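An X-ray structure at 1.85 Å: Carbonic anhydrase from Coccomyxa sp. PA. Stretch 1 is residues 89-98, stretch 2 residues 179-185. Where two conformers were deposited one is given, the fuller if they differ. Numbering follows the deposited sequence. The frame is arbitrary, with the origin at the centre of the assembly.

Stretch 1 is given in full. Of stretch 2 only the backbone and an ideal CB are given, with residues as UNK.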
# COMPACT_ATOMS: atom_id res chain seq x y z
N THR A 89 13.58 -2.19 13.59
CA THR A 89 13.78 -2.64 14.94
C THR A 89 14.51 -3.98 14.97
O THR A 89 15.42 -4.11 15.82
CB THR A 89 12.49 -2.79 15.82
OG1 THR A 89 11.60 -3.66 15.12
CG2 THR A 89 11.88 -1.36 16.04
N VAL A 90 14.15 -4.91 14.10
CA VAL A 90 14.73 -6.25 14.18
C VAL A 90 16.17 -6.20 13.60
O VAL A 90 17.12 -6.79 14.19
CB VAL A 90 13.88 -7.31 13.43
CG1 VAL A 90 14.60 -8.62 13.28
CG2 VAL A 90 12.48 -7.56 14.15
N ASP A 91 16.32 -5.55 12.46
CA ASP A 91 17.59 -5.64 11.73
C ASP A 91 18.63 -4.64 12.22
O ASP A 91 19.88 -4.95 12.20
CB ASP A 91 17.38 -5.45 10.25
CG ASP A 91 16.63 -6.59 9.60
OD1 ASP A 91 16.31 -7.62 10.24
OD2 ASP A 91 16.43 -6.52 8.38
N HIS A 92 18.22 -3.45 12.65
CA HIS A 92 19.17 -2.43 13.00
C HIS A 92 19.25 -2.21 14.47
O HIS A 92 20.33 -2.18 15.07
CB HIS A 92 18.82 -1.12 12.32
CG HIS A 92 19.02 -1.15 10.85
ND1 HIS A 92 20.16 -0.69 10.24
CD2 HIS A 92 18.18 -1.51 9.85
CE1 HIS A 92 20.04 -0.78 8.93
NE2 HIS A 92 18.85 -1.29 8.67
N LEU A 93 18.11 -2.09 15.12
CA LEU A 93 18.20 -1.93 16.56
C LEU A 93 18.49 -3.25 17.35
O LEU A 93 18.82 -3.15 18.55
CB LEU A 93 16.95 -1.29 17.10
CG LEU A 93 16.70 0.14 16.58
CD1 LEU A 93 15.50 0.72 17.34
CD2 LEU A 93 17.96 1.10 16.84
N LYS A 94 18.21 -4.39 16.71
CA LYS A 94 18.29 -5.74 17.29
C LYS A 94 17.51 -5.80 18.57
O LYS A 94 18.01 -6.21 19.65
CB LYS A 94 19.78 -6.20 17.45
CG LYS A 94 20.57 -6.02 16.18
CD LYS A 94 22.11 -6.00 16.52
CE LYS A 94 23.00 -5.57 15.32
NZ LYS A 94 23.19 -6.75 14.41
N ILE A 95 16.21 -5.45 18.49
CA ILE A 95 15.39 -5.54 19.66
C ILE A 95 15.32 -7.06 19.94
O ILE A 95 15.58 -7.89 19.02
CB ILE A 95 13.88 -5.07 19.34
CG1 ILE A 95 13.46 -5.81 18.07
CG2 ILE A 95 13.80 -3.56 19.37
CD1 ILE A 95 11.93 -6.15 18.12
N LYS A 96 14.90 -7.40 21.15
CA LYS A 96 14.77 -8.79 21.59
C LYS A 96 13.36 -9.35 21.65
O LYS A 96 13.21 -10.58 21.54
CB LYS A 96 15.37 -8.89 23.03
CG LYS A 96 16.91 -8.56 23.02
CD LYS A 96 17.51 -8.84 24.43
CE LYS A 96 18.98 -8.48 24.41
NZ LYS A 96 19.32 -8.23 25.84
N HIS A 97 12.37 -8.48 21.84
CA HIS A 97 11.00 -8.93 22.11
C HIS A 97 9.99 -8.07 21.27
O HIS A 97 10.06 -6.84 21.31
CB HIS A 97 10.64 -8.72 23.58
CG HIS A 97 11.70 -9.16 24.54
ND1 HIS A 97 12.16 -10.47 24.59
CD2 HIS A 97 12.43 -8.46 25.47
CE1 HIS A 97 13.10 -10.56 25.54
NE2 HIS A 97 13.27 -9.37 26.09
N ILE A 98 8.99 -8.73 20.72
CA ILE A 98 7.94 -7.97 19.95
C ILE A 98 6.62 -8.29 20.69
O ILE A 98 6.28 -9.45 20.85
CB ILE A 98 7.87 -8.50 18.55
CG1 ILE A 98 9.14 -8.21 17.74
CG2 ILE A 98 6.64 -7.79 17.87
CD1 ILE A 98 9.28 -9.02 16.48
N UNK A 179 19.36 -14.93 15.32
CA UNK A 179 19.19 -13.81 16.19
C UNK A 179 18.07 -14.09 17.15
O UNK A 179 17.02 -14.60 16.73
CB UNK A 179 18.93 -12.53 15.39
N UNK A 180 18.31 -13.82 18.45
CA UNK A 180 17.32 -14.07 19.47
C UNK A 180 16.20 -13.04 19.33
O UNK A 180 16.42 -11.81 19.36
CB UNK A 180 17.95 -14.02 20.86
N UNK A 181 14.99 -13.56 19.25
CA UNK A 181 13.82 -12.66 19.00
C UNK A 181 12.63 -13.42 19.52
O UNK A 181 12.37 -14.48 19.05
CB UNK A 181 13.65 -12.29 17.53
N UNK A 182 11.90 -12.87 20.46
CA UNK A 182 10.67 -13.46 20.90
C UNK A 182 9.40 -12.62 20.50
O UNK A 182 9.50 -11.41 20.37
CB UNK A 182 10.74 -13.64 22.42
N UNK A 183 8.25 -13.28 20.43
CA UNK A 183 6.97 -12.65 19.96
C UNK A 183 5.93 -13.06 20.99
O UNK A 183 5.92 -14.23 21.45
CB UNK A 183 6.57 -13.09 18.55
N UNK A 184 5.18 -12.07 21.47
CA UNK A 184 4.20 -12.18 22.54
C UNK A 184 2.82 -11.74 22.17
O UNK A 184 2.65 -10.58 21.71
CB UNK A 184 4.66 -11.37 23.75
N UNK A 185 1.83 -12.63 22.35
CA UNK A 185 0.47 -12.21 22.18
C UNK A 185 -0.13 -11.73 23.46
O UNK A 185 -0.26 -12.53 24.41
CB UNK A 185 -0.37 -13.35 21.60

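Stretch 2 enters as an extended segment and then runs parallel to the strand at His97 and Ile98, so the side chains of its strand alternate between the two faces of the sheet.

At position 179, CA-to-CB points toward stretch 1, yet nothing of that stretch lies within 5.5 Å of the ideal CB. A long side chain is needed to cross the gap, and the carbonyl of Val90, near the end of a helix, favours one ending in a donor; glutamine, lysine or arginine could all be considered. The residue is Gln179. With chi1 and chi2 both t it is fully extended, and NE2 donates to Val90 O at 2.9 Å with a nearly straight angle of 168°.

Position 180 points sideways into open space, and its phi of -72° is compatible with proline among many others. Pro180 fills it, and its main chain does the work: a water donates to Pro180 O (2.5 Å from the water O) and to Ile95 O (2.7 Å), joining the two backbones.

At position 181 the ideal CB is 4.4 Å from Lys96 O, but beyond it lie the methyl groups of Val90, Ile95 and Ile98. A branched aliphatic chain or methionine would suit. Leu181 turns its end into this cluster, with CD1 3.9 Å from Ile98 CD1 and 4.0 Å from Ile95 CD1, while CD2 is 3.8 Å from Val90 CG1.

Position 182 pairs with His97, and both side chains lie on the same face. Its ideal CB is 4.1 Å from His97 ND1, so a short polar residue, serine or threonine, is an obvious candidate. Ser182 places OG 2.8 Å from His97 ND1 in a hydrogen bond at the edge of the ring. The backbone bonds on both sides of this residue, Ser182 N to Lys96 O (2.9 Å) and Ile98 N to Ser182 O (2.8 Å), fix the register.

Position 183 shares the other face with Ile98, where a beta-branched or other aliphatic residue would fit. Val183 sets CG2 4.3 Å from Ile98 CD1, a modest apolar contact.

At position 184, the backbone N donates to Ile98 O at 2.9 Å, as any residue but proline can. CA-to-CB points sideways, but a long enough chain reaching back could meet the polar group at 182 and the flank of His97; histidine or glutamine is plausible. His184 brings NE2 2.7 Å from Ser182 OG, so the serine hydroxyl is hydrogen-bonded to two histidines.

Position 185 has its ideal CB directed away, leaving the choice open as far as stretch 1 is concerned; it is Gly185.

Stretch 2, residues 179-185: QPLSVHG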
# COMPACT_ATOMS: atom_id res chain seq x y z
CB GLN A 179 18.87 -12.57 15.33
CG GLN A 179 18.68 -11.32 16.10
CD GLN A 179 18.38 -10.17 15.12
OE1 GLN A 179 18.87 -10.15 14.00
NE2 GLN A 179 17.61 -9.25 15.58
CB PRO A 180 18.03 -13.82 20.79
CG PRO A 180 19.51 -13.62 20.47
CD PRO A 180 19.58 -13.27 19.01
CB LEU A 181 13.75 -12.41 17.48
CG LEU A 181 12.70 -11.30 17.08
CD1 LEU A 181 12.85 -10.00 17.82
CD2 LEU A 181 12.91 -11.19 15.57
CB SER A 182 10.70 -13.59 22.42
OG SER A 182 10.69 -12.36 23.10
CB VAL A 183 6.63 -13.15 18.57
CG1 VAL A 183 5.31 -12.43 18.03
CG2 VAL A 183 7.83 -12.90 17.58
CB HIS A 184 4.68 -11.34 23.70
CG HIS A 184 6.11 -11.64 24.07
ND1 HIS A 184 6.46 -12.56 25.04
CD2 HIS A 184 7.28 -11.22 23.51
CE1 HIS A 184 7.78 -12.64 25.12
NE2 HIS A 184 8.30 -11.85 24.20
O HOH W 1 17.63 -9.62 18.92
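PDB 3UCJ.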